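Local atomic coordinates of thiamine pyrophosphokinase (Candida albicans, PDB entry 2G9Z), a protein that catalyses the transfer of a pyrophosphate group from ATP to thiamine, yielding the coenzyme thiamine pyrophosphate. Residues 86-91 against 122-127; 93-98 against 129-134; 279-284 against 332-337; 248-253 against 328-333. All coordinates share one frame; numbering follows the deposited sequence.

Contact 1. Residues 86-91 against 122-127; sequences IIVCAD and YIVGDF. With MG (magnesium ion), chain C; MG (magnesium ion), chain D; VNP (3-[(4-amino-2-methylpyrimidin-5-yl)methyl]-5-(2-{[hydroxy(phosphonoamino)phosphoryl]oxy}ethyl)-4-methyl-1,3-thiazol-3-I um), chain H.
Asp91, with CG anti to its backbone N (chi1 -166°), and Asp126, with CG between its N and carbonyl carbon (chi1 51°), both turn a carboxylate to one magnesium ion. Asp91 OD2 reaches the metal at 2.3 Å; because Asp126 OD1 binds it too, these two oxygens lie 3.4 Å apart. Asp126 OD2 binds the second magnesium at 2.2 Å, and O1B of the thiamine imidodiphosphate ligand binds both ions, bridging them. The other Asp91 oxygen, OD1, meets the edge of the Phe127 ring at CD1 (3.8 Å) and accepts from Ile130 N, while Gly125 O lies over the ring centre. Gly125 itself adopts backbone angles at which a CB would press on the preceding carbonyl and on Asp91 CB. Behind the metals, parallel strands 86-90 and 122-125 are laced by bonds such as Cys89 N to Tyr122 O (2.9 Å) and Asp91 N to Val124 O (2.7 Å), the latter bent at 139°. Val88 CG1 packs on Val124 CG1 at 4.0 Å. Asp128, Asp155 and a water that also donates to the ligand's O1G complete the first magnesium site, and Ser312, Ser314 and Arg316 of the second subunit also hold the ligand. Metal-binding acids at the carboxyl ends of parallel strands, here including a DxD pair, are consistent with the active site of the catalytic domain.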
# COMPACT_ATOMS: atom_id res chain seq x y z
N ILE A 86 18.47 -18.61 -6.38
CA ILE A 86 17.82 -19.17 -5.19
C ILE A 86 16.38 -18.69 -5.10
O ILE A 86 16.08 -17.54 -5.43
CB ILE A 86 18.57 -18.73 -3.91
CG1 ILE A 86 19.91 -19.48 -3.79
CG2 ILE A 86 17.71 -18.98 -2.68
CD1 ILE A 86 19.77 -20.96 -3.48
N ILE A 87 15.49 -19.58 -4.67
CA ILE A 87 14.08 -19.25 -4.51
C ILE A 87 13.69 -19.52 -3.06
O ILE A 87 13.96 -20.60 -2.52
CB ILE A 87 13.16 -20.09 -5.42
CG1 ILE A 87 13.45 -19.81 -6.90
CG2 ILE A 87 11.70 -19.76 -5.12
CD1 ILE A 87 14.65 -20.54 -7.46
N VAL A 88 13.04 -18.54 -2.43
CA VAL A 88 12.61 -18.67 -1.04
C VAL A 88 11.12 -18.40 -0.88
O VAL A 88 10.61 -17.41 -1.41
CB VAL A 88 13.35 -17.67 -0.13
CG1 VAL A 88 12.86 -17.79 1.31
CG2 VAL A 88 14.85 -17.89 -0.22
N CYS A 89 10.42 -19.28 -0.17
CA CYS A 89 9.00 -19.08 0.09
C CYS A 89 8.83 -18.66 1.54
O CYS A 89 9.35 -19.32 2.45
CB CYS A 89 8.19 -20.36 -0.14
SG CYS A 89 8.00 -20.87 -1.84
N ALA A 90 8.13 -17.56 1.77
CA ALA A 90 7.89 -17.10 3.12
C ALA A 90 6.57 -17.74 3.57
O ALA A 90 5.50 -17.31 3.14
CB ALA A 90 7.77 -15.57 3.15
N ASP A 91 6.67 -18.78 4.40
CA ASP A 91 5.50 -19.49 4.92
C ASP A 91 4.43 -19.73 3.85
O ASP A 91 4.65 -20.51 2.92
CB ASP A 91 4.89 -18.71 6.09
CG ASP A 91 3.89 -19.54 6.90
OD1 ASP A 91 3.58 -20.68 6.50
OD2 ASP A 91 3.41 -19.06 7.93
N TYR A 122 14.46 -22.69 -0.02
CA TYR A 122 14.13 -22.52 1.40
C TYR A 122 12.66 -22.15 1.60
O TYR A 122 12.06 -21.48 0.77
CB TYR A 122 14.97 -21.40 2.02
CG TYR A 122 16.47 -21.58 2.00
CD1 TYR A 122 17.14 -22.18 3.07
CD2 TYR A 122 17.22 -21.10 0.93
CE1 TYR A 122 18.53 -22.29 3.07
CE2 TYR A 122 18.61 -21.21 0.92
CZ TYR A 122 19.26 -21.80 2.00
OH TYR A 122 20.63 -21.90 1.99
N ILE A 123 12.10 -22.61 2.71
CA ILE A 123 10.73 -22.28 3.09
C ILE A 123 10.90 -21.86 4.55
O ILE A 123 11.29 -22.67 5.38
CB ILE A 123 9.79 -23.49 3.03
CG1 ILE A 123 9.61 -23.95 1.58
CG2 ILE A 123 8.45 -23.13 3.65
CD1 ILE A 123 8.71 -25.16 1.42
N VAL A 124 10.64 -20.58 4.85
CA VAL A 124 10.82 -20.10 6.21
C VAL A 124 9.67 -19.28 6.79
O VAL A 124 8.82 -18.77 6.06
CB VAL A 124 12.15 -19.27 6.32
CG1 VAL A 124 12.91 -19.31 5.00
CG2 VAL A 124 11.88 -17.85 6.76
N GLY A 125 9.66 -19.18 8.12
CA GLY A 125 8.62 -18.42 8.81
C GLY A 125 8.11 -19.15 10.03
O GLY A 125 8.68 -20.17 10.43
N ASP A 126 7.04 -18.65 10.63
CA ASP A 126 6.48 -19.31 11.81
C ASP A 126 5.52 -20.44 11.43
O ASP A 126 5.03 -21.17 12.29
CB ASP A 126 5.78 -18.30 12.72
CG ASP A 126 4.79 -17.44 11.97
OD1 ASP A 126 4.57 -17.70 10.77
OD2 ASP A 126 4.24 -16.52 12.59
N PHE A 127 5.27 -20.56 10.13
CA PHE A 127 4.40 -21.60 9.57
C PHE A 127 2.96 -21.67 10.06
O PHE A 127 2.44 -22.76 10.31
CB PHE A 127 5.06 -22.97 9.76
CG PHE A 127 6.40 -23.10 9.08
CD1 PHE A 127 6.66 -22.41 7.90
CD2 PHE A 127 7.38 -23.91 9.62
CE1 PHE A 127 7.90 -22.54 7.26
CE2 PHE A 127 8.62 -24.05 8.98
CZ PHE A 127 8.87 -23.36 7.80
MG MG C . 3.41 -16.96 8.98
MG MG D . 2.40 -15.44 11.91
O2G VNP H . 1.15 -13.79 11.68
PG VNP H . 0.89 -13.02 10.30
O3G VNP H . -0.03 -11.88 10.49
O1G VNP H . 0.27 -14.12 9.29
N3B VNP H . 2.32 -12.56 9.69
PB VNP H . 3.55 -13.54 10.08
O2B VNP H . 4.76 -13.11 9.34
O1B VNP H . 3.10 -14.94 9.88
O1 VNP H . 3.77 -13.30 11.65
C7 VNP H . 4.13 -12.04 12.23
C12 VNP H . 4.90 -12.36 13.52
C11 VNP H . 5.31 -11.17 14.39
C10 VNP H . 4.23 -10.59 15.30
CM4 VNP H . 3.09 -11.43 15.89
S1 VNP H . 5.90 -9.66 13.56
C9 VNP H . 5.28 -8.62 14.83
N5 VNP H . 4.35 -9.27 15.52
C7A VNP H . 3.41 -8.58 16.42
C5A VNP H . 3.97 -7.29 17.01
C6A VNP H . 3.32 -6.11 16.66
N1A VNP H . 3.65 -4.96 17.21
C2A VNP H . 4.63 -4.89 18.12
CM2 VNP H . 4.97 -3.54 18.77
N3A VNP H . 5.29 -6.00 18.49
C4A VNP H . 4.99 -7.19 17.96
N4A VNP H . 5.68 -8.26 18.33
O HOH W 1 1.83 -15.97 7.54

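Contact 2. Residues 93-98 against 129-134; sequences GANSLY and SISPDV
Asn95 OD1 is gripped chiefly by the backbone of Ser131, whose N approaches in the carbonyl plane, on a lone pair, at 3.0 Å and almost straight (175°). Ser131 OG adds a weak second bond to the same oxygen, though the place of that hydroxyl is less certain. The other half of the amide works too: Asn95 ND2 donates to Ser129 O over 3.0 Å, with that oxygen close to the amide plane but the nitrogen well above the plane of the Ser129 carbonyl. With CG anti to its carbonyl carbon (chi1 -60°), Asn95 reaches out from helix 93-100 and spans the backbone on both sides of Ile130. Beside it the contact turns apolar. Ala94 CB touches two methyls, Ile130 CD1 at 3.6 Å and Val134 CG1 at 3.7 Å. One turn further along, Val134 CG2 lies over a face of the Tyr98 ring, 4.1 Å from its centroid, in a CH-pi contact. Tyr98 also meets Tyr137 edge-to-face and Arg115 in a cation-pi contact, while Ser131 stands at the N-cap of helix 132-139. Because Asn95 supplies both an acceptor and a donor, it satisfies two backbone polar groups at once and ties down the 129-131 loop. Ser129 N in turn donates to OD2 of Asp91, a magnesium ligand, so Asn95 probably acts from behind the metal site, helping to fix the loop that positions that carboxylate.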
# COMPACT_ATOMS: atom_id res chain seq x y z
N GLY A 93 3.72 -18.46 1.29
CA GLY A 93 4.19 -18.34 -0.08
C GLY A 93 4.36 -19.70 -0.74
O GLY A 93 4.33 -19.82 -1.97
N ALA A 94 4.54 -20.74 0.08
CA ALA A 94 4.69 -22.10 -0.45
C ALA A 94 3.37 -22.56 -1.05
O ALA A 94 3.36 -23.22 -2.09
CB ALA A 94 5.14 -23.05 0.67
N ASN A 95 2.26 -22.23 -0.39
CA ASN A 95 0.94 -22.59 -0.89
C ASN A 95 0.73 -21.91 -2.24
O ASN A 95 0.25 -22.53 -3.19
CB ASN A 95 -0.17 -22.11 0.06
CG ASN A 95 -0.05 -22.71 1.45
OD1 ASN A 95 0.52 -23.78 1.63
ND2 ASN A 95 -0.60 -22.01 2.44
N SER A 96 1.08 -20.63 -2.29
CA SER A 96 0.94 -19.84 -3.51
C SER A 96 1.70 -20.50 -4.65
O SER A 96 1.20 -20.60 -5.77
CB SER A 96 1.47 -18.42 -3.27
OG SER A 96 0.83 -17.82 -2.15
N LEU A 97 2.92 -20.95 -4.35
CA LEU A 97 3.75 -21.61 -5.35
C LEU A 97 3.10 -22.93 -5.75
O LEU A 97 3.02 -23.26 -6.94
CB LEU A 97 5.14 -21.89 -4.78
CG LEU A 97 6.08 -22.71 -5.67
CD1 LEU A 97 6.30 -22.00 -6.99
CD2 LEU A 97 7.40 -22.93 -4.95
N TYR A 98 2.64 -23.68 -4.76
CA TYR A 98 2.00 -24.97 -4.99
C TYR A 98 0.78 -24.85 -5.90
O TYR A 98 0.68 -25.53 -6.91
CB TYR A 98 1.58 -25.57 -3.64
CG TYR A 98 1.04 -26.99 -3.73
CD1 TYR A 98 1.89 -28.09 -3.64
CD2 TYR A 98 -0.33 -27.23 -3.92
CE1 TYR A 98 1.40 -29.40 -3.72
CE2 TYR A 98 -0.83 -28.52 -4.01
CZ TYR A 98 0.04 -29.60 -3.90
OH TYR A 98 -0.45 -30.89 -3.99
N SER A 129 0.55 -20.28 8.24
CA SER A 129 -0.25 -20.13 7.04
C SER A 129 -0.01 -21.27 6.05
O SER A 129 -0.94 -21.72 5.39
CB SER A 129 0.03 -18.78 6.36
OG SER A 129 1.35 -18.72 5.85
N ILE A 130 1.23 -21.75 5.97
CA ILE A 130 1.54 -22.85 5.05
C ILE A 130 0.65 -24.05 5.41
O ILE A 130 0.45 -24.35 6.58
CB ILE A 130 3.03 -23.25 5.13
CG1 ILE A 130 3.38 -24.23 4.01
CG2 ILE A 130 3.34 -23.88 6.48
CD1 ILE A 130 4.85 -24.59 3.94
N SER A 131 0.11 -24.72 4.40
CA SER A 131 -0.75 -25.87 4.66
C SER A 131 0.08 -27.13 4.88
O SER A 131 1.10 -27.33 4.23
CB SER A 131 -1.72 -26.10 3.49
OG SER A 131 -1.04 -26.58 2.35
N PRO A 132 -0.36 -28.00 5.81
CA PRO A 132 0.35 -29.25 6.12
C PRO A 132 0.74 -30.00 4.85
O PRO A 132 1.88 -30.43 4.70
CB PRO A 132 -0.67 -30.01 6.95
CG PRO A 132 -1.37 -28.92 7.69
CD PRO A 132 -1.60 -27.90 6.59
N ASP A 133 -0.23 -30.14 3.95
CA ASP A 133 -0.03 -30.82 2.68
C ASP A 133 1.09 -30.22 1.85
O ASP A 133 1.97 -30.93 1.36
CB ASP A 133 -1.32 -30.81 1.87
CG ASP A 133 -2.21 -32.00 2.18
OD1 ASP A 133 -2.35 -32.35 3.37
OD2 ASP A 133 -2.76 -32.59 1.22
N VAL A 134 1.05 -28.90 1.67
CA VAL A 134 2.07 -28.21 0.89
C VAL A 134 3.41 -28.39 1.59
O VAL A 134 4.41 -28.74 0.97
CB VAL A 134 1.75 -26.71 0.76
CG1 VAL A 134 2.92 -25.96 0.14
CG2 VAL A 134 0.50 -26.52 -0.08

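Contact 3. Residues 279-284 against 332-337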
# COMPACT_ATOMS: atom_id res chain seq x y z
N GLY A 279 5.00 6.47 -10.17
CA GLY A 279 4.81 7.35 -9.03
C GLY A 279 6.07 7.42 -8.19
O GLY A 279 6.89 6.51 -8.23
N LEU A 280 6.22 8.51 -7.45
CA LEU A 280 7.37 8.70 -6.58
C LEU A 280 6.75 8.88 -5.21
O LEU A 280 6.06 9.86 -4.96
CB LEU A 280 8.17 9.94 -7.00
CG LEU A 280 8.90 9.76 -8.34
CD1 LEU A 280 7.91 9.83 -9.49
CD2 LEU A 280 9.97 10.83 -8.49
N LEU A 281 7.00 7.93 -4.32
CA LEU A 281 6.37 7.93 -3.01
C LEU A 281 7.29 8.13 -1.82
O LEU A 281 8.09 7.27 -1.48
CB LEU A 281 5.59 6.61 -2.89
CG LEU A 281 5.05 6.25 -4.28
CD1 LEU A 281 4.56 4.83 -4.33
CD2 LEU A 281 3.94 7.23 -4.67
N PRO A 282 7.19 9.31 -1.17
CA PRO A 282 8.02 9.65 -0.01
C PRO A 282 7.49 8.99 1.25
O PRO A 282 6.83 9.62 2.08
CB PRO A 282 7.91 11.17 0.03
CG PRO A 282 6.50 11.41 -0.38
CD PRO A 282 6.29 10.42 -1.53
N LEU A 283 7.78 7.70 1.39
CA LEU A 283 7.30 6.92 2.53
C LEU A 283 8.27 6.75 3.69
O LEU A 283 8.00 5.97 4.61
CB LEU A 283 6.83 5.55 2.02
CG LEU A 283 5.63 5.64 1.07
CD1 LEU A 283 5.39 4.33 0.35
CD2 LEU A 283 4.41 6.06 1.87
N SER A 284 9.39 7.46 3.68
CA SER A 284 10.37 7.34 4.77
C SER A 284 10.21 8.43 5.82
O SER A 284 9.33 9.28 5.72
CB SER A 284 11.79 7.41 4.21
OG SER A 284 12.13 8.74 3.87
N VAL A 332 10.77 5.84 -2.77
CA VAL A 332 10.18 4.73 -3.49
C VAL A 332 9.58 5.15 -4.83
O VAL A 332 9.00 6.22 -4.95
CB VAL A 332 9.03 4.09 -2.66
CG1 VAL A 332 8.25 3.11 -3.52
CG2 VAL A 332 9.61 3.40 -1.44
N MET A 333 9.75 4.29 -5.83
CA MET A 333 9.16 4.52 -7.14
C MET A 333 8.46 3.25 -7.61
O MET A 333 8.98 2.15 -7.45
CB MET A 333 10.22 4.93 -8.18
CG MET A 333 9.65 5.02 -9.60
SD MET A 333 10.75 5.83 -10.80
CE MET A 333 9.59 6.84 -11.71
N ASN A 334 7.26 3.42 -8.16
CA ASN A 334 6.53 2.29 -8.70
C ASN A 334 6.30 2.60 -10.17
O ASN A 334 6.10 3.75 -10.54
CB ASN A 334 5.17 2.11 -8.01
CG ASN A 334 4.18 3.21 -8.36
OD1 ASN A 334 4.38 4.37 -8.02
ND2 ASN A 334 3.09 2.84 -9.03
N ILE A 335 6.37 1.57 -11.00
CA ILE A 335 6.13 1.72 -12.42
C ILE A 335 5.11 0.66 -12.77
O ILE A 335 5.30 -0.52 -12.47
CB ILE A 335 7.40 1.47 -13.26
CG1 ILE A 335 8.44 2.56 -12.96
CG2 ILE A 335 7.05 1.46 -14.74
CD1 ILE A 335 9.74 2.40 -13.75
N GLU A 336 4.01 1.08 -13.38
CA GLU A 336 2.96 0.15 -13.76
C GLU A 336 3.46 -0.81 -14.84
O GLU A 336 4.21 -0.42 -15.74
CB GLU A 336 1.73 0.90 -14.26
CG GLU A 336 0.58 0.01 -14.68
CD GLU A 336 -0.74 0.75 -14.75
OE1 GLU A 336 -0.83 1.75 -15.49
OE2 GLU A 336 -1.70 0.33 -14.06
N ILE A 337 3.07 -2.06 -14.73
CA ILE A 337 3.46 -3.07 -15.70
C ILE A 337 2.22 -3.76 -16.23
O ILE A 337 1.25 -3.98 -15.50
CB ILE A 337 4.37 -4.16 -15.07
CG1 ILE A 337 5.69 -3.55 -14.60
CG2 ILE A 337 4.64 -5.26 -16.10
CD1 ILE A 337 6.61 -4.55 -13.95
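Leu280 and Met333 run side by side in the same direction from an antiparallel non-hydrogen-bonded pair, touching near their tips at Leu280 CD1 and Met333 CE (4.1 Å). The Met333 chain starts extended and bends at its last torsion (chi3 -138°), while its CG lies against Gly279 O at 3.4 Å. On the other face of the sheet the side chains are turned more steeply against each other. Leu281 crosses Val332 obliquely, CD1 to CG1, and meets Asn334 at about a right angle, its CD1 standing 3.7 Å from Asn334 OD1. Asn334 carries CG between its backbone N and carbonyl carbon (chi1 70°), which folds the amide across toward Gly279 and places OD1 3.2 Å from Gly279 CA. A CB at Gly279 would collide with that oxygen, so the lack of a side chain is what lets the amide lie there. Asn334 ND2 bonds to Asp218 of the second subunit. The backbones are joined by Gly279 N to Asn334 O, Asn334 N to Gly279 O, and the short Leu281 N to Val332 O (2.7 Å, 167°). The last rung, Val332 N to Leu281 O, is 3.3 Å long and bent. Here strand 277-281 gives way to an inverse gamma turn centred on Pro282, and Tyr228 OH supplies Val332 N with a further weak bond. Phe217 of the second subunit packs on Leu281. Only that last bond, next to the turn, is weak, while the Asn334 amide, buried between strand and partner, gives this largely apolar face a polar link to the other subunit.

Contact 4. Residues 248-253 against 328-333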
# COMPACT_ATOMS: atom_id res chain seq x y z
N ILE A 248 7.98 -2.20 -7.90
CA ILE A 248 8.30 -1.17 -6.92
C ILE A 248 9.74 -1.31 -6.47
O ILE A 248 10.20 -2.41 -6.16
CB ILE A 248 7.35 -1.30 -5.71
CG1 ILE A 248 5.90 -1.28 -6.22
CG2 ILE A 248 7.61 -0.20 -4.69
CD1 ILE A 248 4.87 -1.60 -5.16
N PHE A 249 10.46 -0.20 -6.46
CA PHE A 249 11.86 -0.21 -6.08
C PHE A 249 12.26 1.11 -5.46
O PHE A 249 11.46 2.05 -5.40
CB PHE A 249 12.75 -0.51 -7.29
CG PHE A 249 12.46 0.34 -8.49
CD1 PHE A 249 11.39 0.06 -9.32
CD2 PHE A 249 13.25 1.46 -8.78
CE1 PHE A 249 11.10 0.87 -10.42
CE2 PHE A 249 12.97 2.27 -9.87
CZ PHE A 249 11.89 1.98 -10.69
N LEU A 250 13.50 1.18 -5.02
CA LEU A 250 13.97 2.38 -4.36
C LEU A 250 14.91 3.20 -5.21
O LEU A 250 15.83 2.68 -5.84
CB LEU A 250 14.66 1.99 -3.05
CG LEU A 250 14.84 3.07 -1.98
CD1 LEU A 250 13.47 3.50 -1.46
CD2 LEU A 250 15.68 2.53 -0.83
N LEU A 251 14.65 4.50 -5.25
CA LEU A 251 15.51 5.43 -5.96
C LEU A 251 16.46 5.83 -4.84
O LEU A 251 16.02 6.07 -3.72
CB LEU A 251 14.72 6.63 -6.47
CG LEU A 251 13.73 6.35 -7.60
CD1 LEU A 251 12.96 7.62 -7.92
CD2 LEU A 251 14.48 5.86 -8.83
N LYS A 252 17.75 5.89 -5.13
CA LYS A 252 18.72 6.24 -4.10
C LYS A 252 19.11 7.70 -4.08
O LYS A 252 19.20 8.34 -5.12
CB LYS A 252 19.98 5.39 -4.26
CG LYS A 252 19.76 3.88 -4.21
CD LYS A 252 21.09 3.17 -4.06
CE LYS A 252 20.91 1.67 -3.86
NZ LYS A 252 22.16 1.06 -3.29
N LYS A 253 19.33 8.22 -2.87
CA LYS A 253 19.75 9.61 -2.69
C LYS A 253 20.78 9.92 -3.77
O LYS A 253 21.75 9.18 -3.94
CB LYS A 253 20.40 9.77 -1.32
CG LYS A 253 20.96 11.16 -1.04
CD LYS A 253 21.51 11.22 0.38
CE LYS A 253 21.96 12.62 0.76
NZ LYS A 253 22.54 12.63 2.13
N SER A 328 16.88 14.12 -3.08
CA SER A 328 17.67 14.52 -1.92
C SER A 328 17.80 13.43 -0.86
O SER A 328 18.58 13.57 0.08
CB SER A 328 17.06 15.77 -1.28
OG SER A 328 15.74 15.52 -0.87
N ASP A 329 17.04 12.35 -1.03
CA ASP A 329 17.05 11.22 -0.10
C ASP A 329 16.35 10.05 -0.77
O ASP A 329 15.60 10.24 -1.74
CB ASP A 329 16.30 11.56 1.19
CG ASP A 329 17.23 11.83 2.35
OD1 ASP A 329 18.07 10.95 2.65
OD2 ASP A 329 17.12 12.91 2.96
N ASP A 330 16.57 8.84 -0.25
CA ASP A 330 15.95 7.66 -0.84
C ASP A 330 14.44 7.88 -0.95
O ASP A 330 13.82 8.49 -0.08
CB ASP A 330 16.20 6.42 0.02
CG ASP A 330 17.66 5.97 0.02
OD1 ASP A 330 18.45 6.45 -0.81
OD2 ASP A 330 18.00 5.11 0.87
N ILE A 331 13.87 7.38 -2.03
CA ILE A 331 12.44 7.49 -2.23
C ILE A 331 11.96 6.34 -3.10
O ILE A 331 12.64 5.90 -4.02
CB ILE A 331 12.06 8.85 -2.88
CG1 ILE A 331 10.53 8.99 -2.96
CG2 ILE A 331 12.68 8.97 -4.26
CD1 ILE A 331 10.04 10.38 -3.42
N VAL A 332 10.77 5.84 -2.77
CA VAL A 332 10.18 4.73 -3.49
C VAL A 332 9.58 5.15 -4.83
O VAL A 332 9.00 6.22 -4.95
CB VAL A 332 9.03 4.09 -2.66
CG1 VAL A 332 8.25 3.11 -3.52
CG2 VAL A 332 9.61 3.40 -1.44
N MET A 333 9.75 4.29 -5.83
CA MET A 333 9.16 4.52 -7.14
C MET A 333 8.46 3.25 -7.61
O MET A 333 8.98 2.15 -7.45
CB MET A 333 10.22 4.93 -8.18
CG MET A 333 9.65 5.02 -9.60
SD MET A 333 10.75 5.83 -10.80
CE MET A 333 9.59 6.84 -11.71
O HOH W 2 20.33 11.28 4.07
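Leu251 lies at the centre of an apolar cluster, with CB 3.8 Å from Ile331 CG2 and CG 3.8 Å from Met333 CB. Leu251 and Ile331 run side by side, and on the same face the Phe249 ring lies beside Met333, CZ to CG 3.9 Å. Met333 SD stands obliquely to that ring, 5.0 Å from the centroid, in a Met-aromatic contact. Phe249 has chi1 50°, which swings the ring over its own strand pair, so that Met333 O lies above one face near the rim while accepting from Phe249 N. Across the sheet, Ile248 CG2 meets Val332 CG1 at 3.6 Å and Leu250 CD1 touches Val332 CG2; helix 217-233 covers this side, and Ile47 the Phe249 and Leu251 side. Beyond the end of strand 246-251 and ahead of strand 331-336 the contact becomes polar. Asp330 OD1 accepts from Lys253 N (2.9 Å, 162°), extending the ladder with a side chain, while its OD2 takes Asn231. Outermost, the extended Lys253 runs alongside Asp329, and a water accepts from Lys253 NZ and donates to Asp329 OD1, 2.7 Å from that oxygen. This is a regular antiparallel ladder, in which strand 331-336 adds to the 237-242/246-251 hairpin within the large mixed sheet.

How the contacts relate
The four contacts form two clusters on opposite sides of the chain's centre. Contacts 1 and 2 have centres about 10 Å apart and alternate along the chain, since each helix follows a strand of the catalytic region; Cys89 packs on Leu97, joining strand to helix. Contacts 3 and 4, about 8 Å apart, come later and share strand 331-336, which lies between 277-281 and 246-251. Contacts 1 and 3 are about 26 Å apart between centres, yet contacts 1, 3 and 4 belong to one mixed sheet. It runs from the magnesium-binding parallel strands to the antiparallel strands of contacts 3 and 4, where contact 3 touches the second subunit; that subunit also reaches the ligand at the metals.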